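Local structure of uncharacterized protein MJ1460 (Methanocaldococcus jannaschii DSM 2661, 2OSO) at the interface of chains A and B. The protein is an uncharacterised zinc-binding member of the vinyl-4-reductase (V4R) family, whose domain may serve to bind small molecules. Coordinates in Å, arbitrary orientation; residue numbers count along the deposited sequence, not the author numbering. Chains: chain A/B, Hypothetical protein MJ1460.

The interface of chains A and B. Residues chain A 13, 16, 56, 59-60, 63-64; chain B 35, 38-39.
B:Leu35 lays one methyl, CD2, over a face of the A:Phe60 ring, 3.7 Å from the ring centroid, a CH-pi contact between two helices of this V4R-family protein. The methyl stands slightly off centre, and its nearest ring atom is CZ of A:Phe60, at 3.6 Å. Its parent carbon CG stands just beyond the rim at about the same height, 3.7 Å from CE2 of A:Phe60, which shows that the branch lies along the ring instead of touching it by the methyl tip alone. CG of B:Leu35 is anti to its backbone N (chi1 -178°), which carries the fork away from helix 30-44 of chain B towards helix 53-64 of chain A. The same CD2 also meets CD2 of A:Leu64 at 3.8 Å, while CD1 of A:Ile16 reaches it from a roughly perpendicular course, so the methyl lies between the ring and A:Ile16, with A:Leu64 alongside.

One turn along, B:Val39 sets its two methyls side by side against one face of helix 53-64. CG1 presses on the side of A:Glu59 at CB, 3.3 Å away, a tight carbon contact that uses the aliphatic root of the acid and not its carboxylate. CG2 points to A:Met63, a selenomethionine, meeting its CG at 4.0 Å, and lies equally near the backbone CA of A:Phe60. The valine and selenomethionine side chains run past each other in opposite directions.

At the other flank, CD1 of B:Leu38 faces CD2 of A:Leu13 at 3.8 Å, and the two leucines cross at about a right angle. A:Leu13 belongs to helix 9-15, which extends the apolar contact beyond helix 53-64. The polar atoms of the two chains stay too far apart to bond across this patch, leaving apolar packing to join the sides. A two-fold axis generates an equivalent patch with the roles of the chains swapped, consistent with a homodimer, although the structure alone does not establish the state in solution.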
loop_
_atom_site.group_PDB
_atom_site.type_symbol
_atom_site.label_atom_id
_atom_site.label_comp_id
_atom_site.label_asym_id
_atom_site.label_seq_id
_atom_site.Cartn_x
_atom_site.Cartn_y
_atom_site.Cartn_z
ATOM N N LEU A 13 -4.363 -6.085 -11.738
ATOM C CA LEU A 13 -4.800 -5.289 -12.867
ATOM C C LEU A 13 -6.258 -5.596 -13.275
ATOM O O LEU A 13 -6.965 -4.717 -13.752
ATOM C CB LEU A 13 -3.860 -5.433 -14.072
ATOM C CG LEU A 13 -2.444 -4.852 -14.003
ATOM C CD1 LEU A 13 -1.707 -5.100 -15.310
ATOM C CD2 LEU A 13 -2.484 -3.394 -13.699
ATOM N N ILE A 16 -8.718 -4.041 -10.250
ATOM C CA ILE A 16 -8.935 -2.591 -10.195
ATOM C C ILE A 16 -10.033 -2.131 -11.178
ATOM O O ILE A 16 -10.608 -1.069 -11.015
ATOM C CB ILE A 16 -7.624 -1.746 -10.374
ATOM C CG1 ILE A 16 -6.944 -1.972 -11.732
ATOM C CG2 ILE A 16 -6.645 -1.998 -9.223
ATOM C CD1 ILE A 16 -6.020 -0.808 -12.130
ATOM N N ILE A 56 5.570 8.404 -8.443
ATOM C CA ILE A 56 4.798 7.179 -8.333
ATOM C C ILE A 56 3.274 7.373 -8.474
ATOM O O ILE A 56 2.591 6.570 -9.107
ATOM C CB ILE A 56 5.148 6.395 -7.003
ATOM C CG1 ILE A 56 6.649 6.106 -6.891
ATOM C CG2 ILE A 56 4.347 5.084 -6.924
ATOM C CD1 ILE A 56 7.123 5.045 -7.942
ATOM N N GLU A 59 2.405 7.711 -12.115
ATOM C CA GLU A 59 2.327 6.387 -12.780
ATOM C C GLU A 59 1.089 5.586 -12.372
ATOM O O GLU A 59 0.515 4.909 -13.187
ATOM C CB GLU A 59 3.585 5.542 -12.492
ATOM C CG GLU A 59 4.856 6.122 -13.031
ATOM C CD GLU A 59 4.949 6.114 -14.563
ATOM O OE1 GLU A 59 4.071 5.592 -15.304
ATOM O OE2 GLU A 59 5.950 6.672 -15.026
ATOM N N PHE A 60 0.730 5.682 -11.096
ATOM C CA PHE A 60 -0.460 5.075 -10.503
ATOM C C PHE A 60 -1.706 5.584 -11.223
ATOM O O PHE A 60 -2.506 4.778 -11.713
ATOM C CB PHE A 60 -0.471 5.399 -9.023
ATOM C CG PHE A 60 -1.388 4.555 -8.198
ATOM C CD1 PHE A 60 -2.701 4.917 -8.049
ATOM C CD2 PHE A 60 -0.890 3.442 -7.489
ATOM C CE1 PHE A 60 -3.553 4.185 -7.220
ATOM C CE2 PHE A 60 -1.694 2.712 -6.700
ATOM C CZ PHE A 60 -3.043 3.062 -6.549
HETATM N N MSE A 63 -1.905 4.072 -14.813
HETATM C CA MSE A 63 -2.497 2.743 -14.701
HETATM C C MSE A 63 -4.027 2.779 -14.507
HETATM O O MSE A 63 -4.743 1.981 -15.126
HETATM C CB MSE A 63 -1.863 1.932 -13.544
HETATM C CG MSE A 63 -0.710 0.965 -13.911
HETATM SE SE MSE A 63 -1.009 -0.276 -15.392
HETATM C CE MSE A 63 -2.953 -0.471 -15.334
ATOM N N LEU A 64 -4.524 3.671 -13.651
ATOM C CA LEU A 64 -5.947 3.726 -13.330
ATOM C C LEU A 64 -6.727 4.168 -14.566
ATOM O O LEU A 64 -7.801 3.643 -14.875
ATOM C CB LEU A 64 -6.225 4.702 -12.170
ATOM C CG LEU A 64 -5.753 4.380 -10.756
ATOM C CD1 LEU A 64 -5.957 5.627 -9.885
ATOM C CD2 LEU A 64 -6.452 3.177 -10.189
ATOM N N LEU B 35 -1.612 -2.511 -6.295
ATOM C CA LEU B 35 -1.303 -1.678 -7.460
ATOM C C LEU B 35 -0.120 -0.779 -7.195
ATOM O O LEU B 35 0.711 -0.551 -8.066
ATOM C CB LEU B 35 -2.537 -0.835 -7.864
ATOM C CG LEU B 35 -2.291 0.020 -9.125
ATOM C CD1 LEU B 35 -1.948 -0.828 -10.319
ATOM C CD2 LEU B 35 -3.405 0.979 -9.478
ATOM N N LEU B 38 2.911 -2.805 -7.601
ATOM C CA LEU B 38 3.085 -3.092 -9.028
ATOM C C LEU B 38 3.713 -1.881 -9.724
ATOM O O LEU B 38 4.598 -2.024 -10.593
ATOM C CB LEU B 38 1.727 -3.412 -9.671
ATOM C CG LEU B 38 1.674 -3.722 -11.170
ATOM C CD1 LEU B 38 0.369 -4.484 -11.456
ATOM C CD2 LEU B 38 1.780 -2.460 -12.029
ATOM N N VAL B 39 3.212 -0.692 -9.393
ATOM C CA VAL B 39 3.718 0.534 -10.029
ATOM C C VAL B 39 5.170 0.834 -9.595
ATOM O O VAL B 39 5.998 1.168 -10.432
ATOM C CB VAL B 39 2.749 1.748 -9.844
ATOM C CG1 VAL B 39 3.422 3.052 -10.263
ATOM C CG2 VAL B 39 1.412 1.500 -10.602
#